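Local coordinates for uncharacterized protein (Bdellovibrio bacteriovorus, PDB 3TM8), which is an unconventional HD-GYP protein that binds a pair of iron ions and probably relates to cyclic-di-GMP phosphodiesterases, at residues Q113-Q116 with Q117-E121; H170-T173 with V174-L177. One frame throughout, in Å; residues are numbered along the deposited sequence.

Both contacts are local, made within single helices, and they follow one another along the chain without nesting or crossing. After the N-terminal strands and helix 82-97, the chain first reaches interaction 1, two successive turns of helix 105-125. It then runs through helices 130-149 and 153-158 before interaction 2 forms in the same way on helix 167-185, within the HD domain. Neither closes a loop of its own; the tie between them is made in space, where Val-172 packs its CG2 methyl against Gln-116 CB at 3.8 Å and its CG1 methyl against Gln-113 CG. Helix 105-125 is thereby joined to the helix that supplies a metal ligand.

Interaction 1. Residues Q113-Q116 with Q117-E121; sequences QGSQ and QNNAE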
ATOM      1  N   GLN A 113      -5.951   6.074   3.666  1.00  4.52           N
ATOM      2  CA  GLN A 113      -5.505   4.884   2.940  1.00  5.05           C
ATOM      3  C   GLN A 113      -5.331   5.200   1.458  1.00  4.91           C
ATOM      4  O   GLN A 113      -4.333   4.824   0.835  1.00  4.67           O
ATOM      5  CB  GLN A 113      -6.496   3.731   3.139  1.00  5.71           C
ATOM      6  CG  GLN A 113      -6.052   2.363   2.601  1.00  6.73           C
ATOM      7  CD  GLN A 113      -6.202   2.208   1.109  1.00  8.04           C
ATOM      8  OE1 GLN A 113      -6.994   2.891   0.464  1.00  8.01           O
ATOM      9  NE2 GLN A 113      -5.451   1.274   0.550  1.00 10.98           N
ATOM     10  N   GLY A 114      -6.294   5.925   0.896  1.00  4.86           N
ATOM     11  CA  GLY A 114      -6.245   6.219  -0.528  1.00  4.85           C
ATOM     12  C   GLY A 114      -5.163   7.226  -0.877  1.00  4.60           C
ATOM     13  O   GLY A 114      -4.562   7.183  -1.959  1.00  5.01           O
ATOM     14  N   SER A 115      -4.920   8.160   0.034  1.00  5.14           N
ATOM     15  CA  SER A 115      -3.856   9.132  -0.156  1.00  5.28           C
ATOM     16  C   SER A 115      -2.480   8.456  -0.118  1.00  5.60           C
ATOM     17  O   SER A 115      -1.622   8.754  -0.948  1.00  5.03           O
ATOM     18  CB  SER A 115      -3.951  10.234   0.907  1.00  6.30           C
ATOM     19  OG  SER A 115      -2.945  11.199   0.706  1.00  7.10           O
ATOM     20  N   GLN A 116      -2.272   7.553   0.843  1.00  5.17           N
ATOM     21  CA  GLN A 116      -1.028   6.789   0.886  1.00  4.42           C
ATOM     22  C   GLN A 116      -0.831   6.014  -0.412  1.00  4.09           C
ATOM     23  O   GLN A 116       0.268   5.980  -0.970  1.00  5.08           O
ATOM     24  CB  GLN A 116      -1.019   5.815   2.067  1.00  4.79           C
ATOM     25  CG  GLN A 116      -1.035   6.469   3.443  1.00  5.91           C
ATOM     26  CD  GLN A 116       0.237   7.235   3.760  1.00  6.38           C
ATOM     27  OE1 GLN A 116       1.350   6.740   3.558  1.00  6.89           O
ATOM     28  NE2 GLN A 116       0.077   8.461   4.251  1.00  7.04           N
ATOM     29  N   GLN A 117      -1.909   5.412  -0.914  1.00  4.20           N
ATOM     30  CA  GLN A 117      -1.815   4.648  -2.145  1.00  5.02           C
ATOM     31  C   GLN A 117      -1.429   5.564  -3.296  1.00  4.13           C
ATOM     32  O   GLN A 117      -0.587   5.222  -4.126  1.00  6.17           O
ATOM     33  CB  GLN A 117      -3.144   3.962  -2.428  1.00  7.25           C
ATOM     34  CG  GLN A 117      -3.121   3.026  -3.608  1.00 10.30           C
ATOM     35  CD  GLN A 117      -4.450   2.346  -3.825  1.00 11.81           C
ATOM     36  OE1 GLN A 117      -5.260   2.217  -2.904  1.00 13.64           O
ATOM     37  NE2 GLN A 117      -4.698   1.934  -5.057  1.00 15.38           N
ATOM     38  N   ASN A 118      -2.047   6.741  -3.332  1.00  4.81           N
ATOM     39  CA  ASN A 118      -1.745   7.734  -4.357  1.00  4.88           C
ATOM     40  C   ASN A 118      -0.280   8.140  -4.331  1.00  5.33           C
ATOM     41  O   ASN A 118       0.369   8.251  -5.378  1.00  5.66           O
ATOM     42  CB  ASN A 118      -2.655   8.946  -4.166  1.00  5.57           C
ATOM     43  CG  ASN A 118      -2.446  10.035  -5.205  1.00  6.76           C
ATOM     44  OD1 ASN A 118      -2.534   9.802  -6.414  1.00  6.79           O
ATOM     45  ND2 ASN A 118      -2.239  11.254  -4.729  1.00  8.71           N
ATOM     46  N   ASN A 119       0.246   8.359  -3.126  1.00  4.81           N
ATOM     47  CA  ASN A 119       1.630   8.790  -2.980  1.00  5.39           C
ATOM     48  C   ASN A 119       2.592   7.720  -3.490  1.00  5.20           C
ATOM     49  O   ASN A 119       3.607   8.025  -4.114  1.00  5.60           O
ATOM     50  CB  ASN A 119       1.958   9.098  -1.519  1.00  6.31           C
ATOM     51  CG  ASN A 119       1.104  10.212  -0.939  1.00  5.88           C
ATOM     52  OD1 ASN A 119       0.516  11.027  -1.662  1.00  6.96           O
ATOM     53  ND2 ASN A 119       1.033  10.257   0.382  1.00  6.07           N
ATOM     54  N   ALA A 120       2.263   6.461  -3.217  1.00  5.14           N
ATOM     55  CA  ALA A 120       3.091   5.346  -3.673  1.00  6.02           C
ATOM     56  C   ALA A 120       3.071   5.242  -5.192  1.00  5.08           C
ATOM     57  O   ALA A 120       4.110   5.065  -5.829  1.00  5.68           O
ATOM     58  CB  ALA A 120       2.608   4.054  -3.069  1.00  6.93           C
ATOM     59  N   GLU A 121       1.881   5.359  -5.778  0.50  5.36           N
ATOM     60  CA  GLU A 121       1.745   5.282  -7.225  0.50  6.56           C
ATOM     61  C   GLU A 121       2.546   6.391  -7.894  0.50  5.93           C
ATOM     62  O   GLU A 121       3.174   6.178  -8.926  0.50  6.63           O
ATOM     63  CB  GLU A 121       0.273   5.371  -7.625  0.50  8.50           C
ATOM     64  CG  GLU A 121      -0.577   4.186  -7.175  0.50 12.37           C
ATOM     65  CD  GLU A 121      -2.018   4.287  -7.648  0.50 20.22           C
ATOM     66  OE1 GLU A 121      -2.874   4.776  -6.874  0.50 22.21           O
ATOM     67  OE2 GLU A 121      -2.290   3.876  -8.793  0.50 23.98           O
TER
HETATM   68  O   HOH W   1      -2.054  11.992  -1.788  1.00  8.50           O
HETATM   69  O   HOH W   2      -0.960  11.716   2.558  1.00  9.38           O
HETATM   70  O   HOH W   3       2.803   8.254   1.732  1.00  7.89           O
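Two different first torsions bring Ser-115 and Asn-119 to a shared set of waters: OG of Ser-115 stands opposite its own backbone N (chi1 -178°), while CG of Asn-119 lies anti to its carbonyl carbon (chi1 -61°), which brings the amide back over the preceding turn. CG of Asn-119 thus comes to 3.1 Å from Ser-115 O, whose bond is with Asn-119 N. The two side chains do not bond directly; one water accepts from Asn-118 ND2, donates to Asn-119 OD1 at 2.7 Å and meets Ser-115 OG at 2.8 Å. A second joins that hydroxyl to Asn-119 ND2, and a third takes a bond from ND2 and gives one to Gln-116 OE1 at 2.8 Å. Beneath this network runs the regular i to i+4 bonding of helix 105-125, a helix packed against helices 130-149, 167-185 and 190-202. On another flank of the helix, the amides of Gln-113 and Gln-117 stand 70° apart, with Gln-113 NE2 3.6 Å from Gln-117 OE1. Outside partners hold the polar ends: Arg-32 and Arg-27 hydrogen-bond to Gln-113 OE1 and Asn-118 OD1, and Gln-116 NE2 hydrogen-bonds to Tyr-97 OH and Ala-139 O.

Interaction 2. Residues H170-T173 with V174-L177; sequences HGVT and VSTL. With FE (Fe (III) ion), chain D; DMS (dimethyl sulfoxide), chain F.
Three donors converge on one buried carbonyl oxygen, Val-172 O: the backbone N of Thr-176 at 2.9 Å, its hydroxyl OG1 at 2.7 Å and the hydroxyl OG of Ser-175 at 2.8 Å. They arrive differently. Thr-176 OG1 sits above the carbonyl plane, 40° out of it, whereas Ser-175 OG comes in at a C=O...O angle of 121°, closer to that plane. Ser-175 can do this because its OG lies between its own backbone N and carbonyl carbon (chi1 84°), which folds the hydroxyl back toward the preceding turn. Thr-176 OG1 is also bonded to Tyr-143 OH of helix 130-149. Nearer its start, helix 167-185 carries one of the metal-binding histidines of the HD fold: His-170 NE2 binds iron at 2.1 Å, and His-203, Asp-204, Asn-285 and a water are among the other ligands. Val-174 lays its CG2 methyl over one face of this imidazole, a CH-pi contact 3.9 Å from the ring centroid. With ND1 bonded to Asp-288 OD2, the ring is fixed at both nitrogens as well as on that face, and the carboxylate probably makes NE2 a stronger electron donor to the metal. Elsewhere on the helix, Thr-173 OG1 donates to the oxygen of a bound dimethyl sulfoxide at 2.6 Å, a molecule probably acquired during crystallisation.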
ATOM      1  N   HIS A 170      -1.835  -2.926  -1.645  1.00  5.32           N
ATOM      2  CA  HIS A 170      -1.117  -3.945  -0.883  1.00  5.31           C
ATOM      3  C   HIS A 170       0.058  -3.325  -0.107  1.00  4.71           C
ATOM      4  O   HIS A 170       0.307  -3.677   1.048  1.00  4.79           O
ATOM      5  CB  HIS A 170      -0.695  -5.052  -1.864  1.00  5.87           C
ATOM      6  CG  HIS A 170       0.388  -5.970  -1.381  1.00  4.71           C
ATOM      7  ND1 HIS A 170       0.206  -6.912  -0.387  1.00  5.39           N
ATOM      8  CD2 HIS A 170       1.657  -6.137  -1.824  1.00  4.69           C
ATOM      9  CE1 HIS A 170       1.322  -7.605  -0.233  1.00  4.78           C
ATOM     10  NE2 HIS A 170       2.219  -7.155  -1.090  1.00  4.25           N
ATOM     11  N   GLY A 171       0.749  -2.354  -0.706  1.00  4.53           N
ATOM     12  CA  GLY A 171       1.802  -1.647   0.004  1.00  4.72           C
ATOM     13  C   GLY A 171       1.262  -0.912   1.222  1.00  4.73           C
ATOM     14  O   GLY A 171       1.871  -0.932   2.300  1.00  5.29           O
ATOM     15  N   VAL A 172       0.118  -0.252   1.078  1.00  4.95           N
ATOM     16  CA  VAL A 172      -0.458   0.421   2.239  1.00  4.71           C
ATOM     17  C   VAL A 172      -0.808  -0.593   3.340  1.00  4.46           C
ATOM     18  O   VAL A 172      -0.512  -0.385   4.519  1.00  4.62           O
ATOM     19  CB  VAL A 172      -1.694   1.278   1.877  1.00  6.22           C
ATOM     20  CG1 VAL A 172      -2.210   1.988   3.121  1.00  7.28           C
ATOM     21  CG2 VAL A 172      -1.352   2.295   0.774  1.00  6.12           C
ATOM     22  N   THR A 173      -1.395  -1.716   2.945  1.00  4.90           N
ATOM     23  CA  THR A 173      -1.762  -2.734   3.916  1.00  5.60           C
ATOM     24  C   THR A 173      -0.537  -3.281   4.637  1.00  5.29           C
ATOM     25  O   THR A 173      -0.529  -3.395   5.861  1.00  6.09           O
ATOM     26  CB  THR A 173      -2.542  -3.873   3.250  1.00  6.83           C
ATOM     27  OG1 THR A 173      -3.792  -3.345   2.811  1.00  8.19           O
ATOM     28  CG2 THR A 173      -2.803  -4.990   4.248  1.00  7.67           C
ATOM     29  N   VAL A 174       0.498  -3.606   3.872  1.00  4.75           N
ATOM     30  CA  VAL A 174       1.722  -4.124   4.460  1.00  5.33           C
ATOM     31  C   VAL A 174       2.354  -3.068   5.381  1.00  4.69           C
ATOM     32  O   VAL A 174       2.856  -3.403   6.451  1.00  5.38           O
ATOM     33  CB  VAL A 174       2.682  -4.649   3.368  1.00  5.41           C
ATOM     34  CG1 VAL A 174       4.054  -4.987   3.941  1.00  6.16           C
ATOM     35  CG2 VAL A 174       2.086  -5.872   2.701  1.00  5.93           C
ATOM     36  N   SER A 175       2.289  -1.792   5.007  1.00  4.77           N
ATOM     37  CA  SER A 175       2.838  -0.751   5.871  1.00  5.69           C
ATOM     38  C   SER A 175       2.066  -0.631   7.183  1.00  5.92           C
ATOM     39  O   SER A 175       2.648  -0.367   8.240  1.00  6.92           O
ATOM     40  CB  SER A 175       2.883   0.591   5.138  1.00  6.83           C
ATOM     41  OG  SER A 175       1.640   1.273   5.193  1.00  7.11           O
ATOM     42  N   THR A 176       0.757  -0.840   7.117  1.00  5.75           N
ATOM     43  CA  THR A 176      -0.110  -0.761   8.286  1.00  6.28           C
ATOM     44  C   THR A 176       0.228  -1.884   9.274  1.00  6.72           C
ATOM     45  O   THR A 176       0.401  -1.645  10.479  1.00  7.38           O
ATOM     46  CB  THR A 176      -1.593  -0.841   7.868  1.00  6.80           C
ATOM     47  OG1 THR A 176      -1.862   0.136   6.851  1.00  6.30           O
ATOM     48  CG2 THR A 176      -2.514  -0.580   9.051  1.00  9.15           C
ATOM     49  N   LEU A 177       0.330  -3.109   8.758  1.00  6.42           N
ATOM     50  CA  LEU A 177       0.714  -4.246   9.576  1.00  7.02           C
ATOM     51  C   LEU A 177       2.125  -4.054  10.109  1.00  7.65           C
ATOM     52  O   LEU A 177       2.416  -4.418  11.244  1.00  8.02           O
ATOM     53  CB  LEU A 177       0.635  -5.537   8.771  1.00  7.64           C
ATOM     54  CG  LEU A 177      -0.741  -5.971   8.266  1.00  9.22           C
ATOM     55  CD1 LEU A 177      -0.601  -7.148   7.310  1.00 10.20           C
ATOM     56  CD2 LEU A 177      -1.669  -6.330   9.431  1.00 10.98           C
TER
HETATM   57 FE    FE D 902       4.201  -7.853  -1.441  1.00  5.02          FE
HETATM   58  S   DMS F 309      -6.957  -5.430   2.822  1.00 12.18           S
HETATM   59  O   DMS F 309      -5.698  -4.779   1.772  1.00 12.29           O
HETATM   60  C1  DMS F 309      -6.309  -6.926   3.614  1.00 13.15           C
HETATM   61  C2  DMS F 309      -7.036  -4.366   4.275  1.00 13.73           C
HETATM   62  O   HOH W   4       6.045  -8.555  -1.438  1.00  5.37           O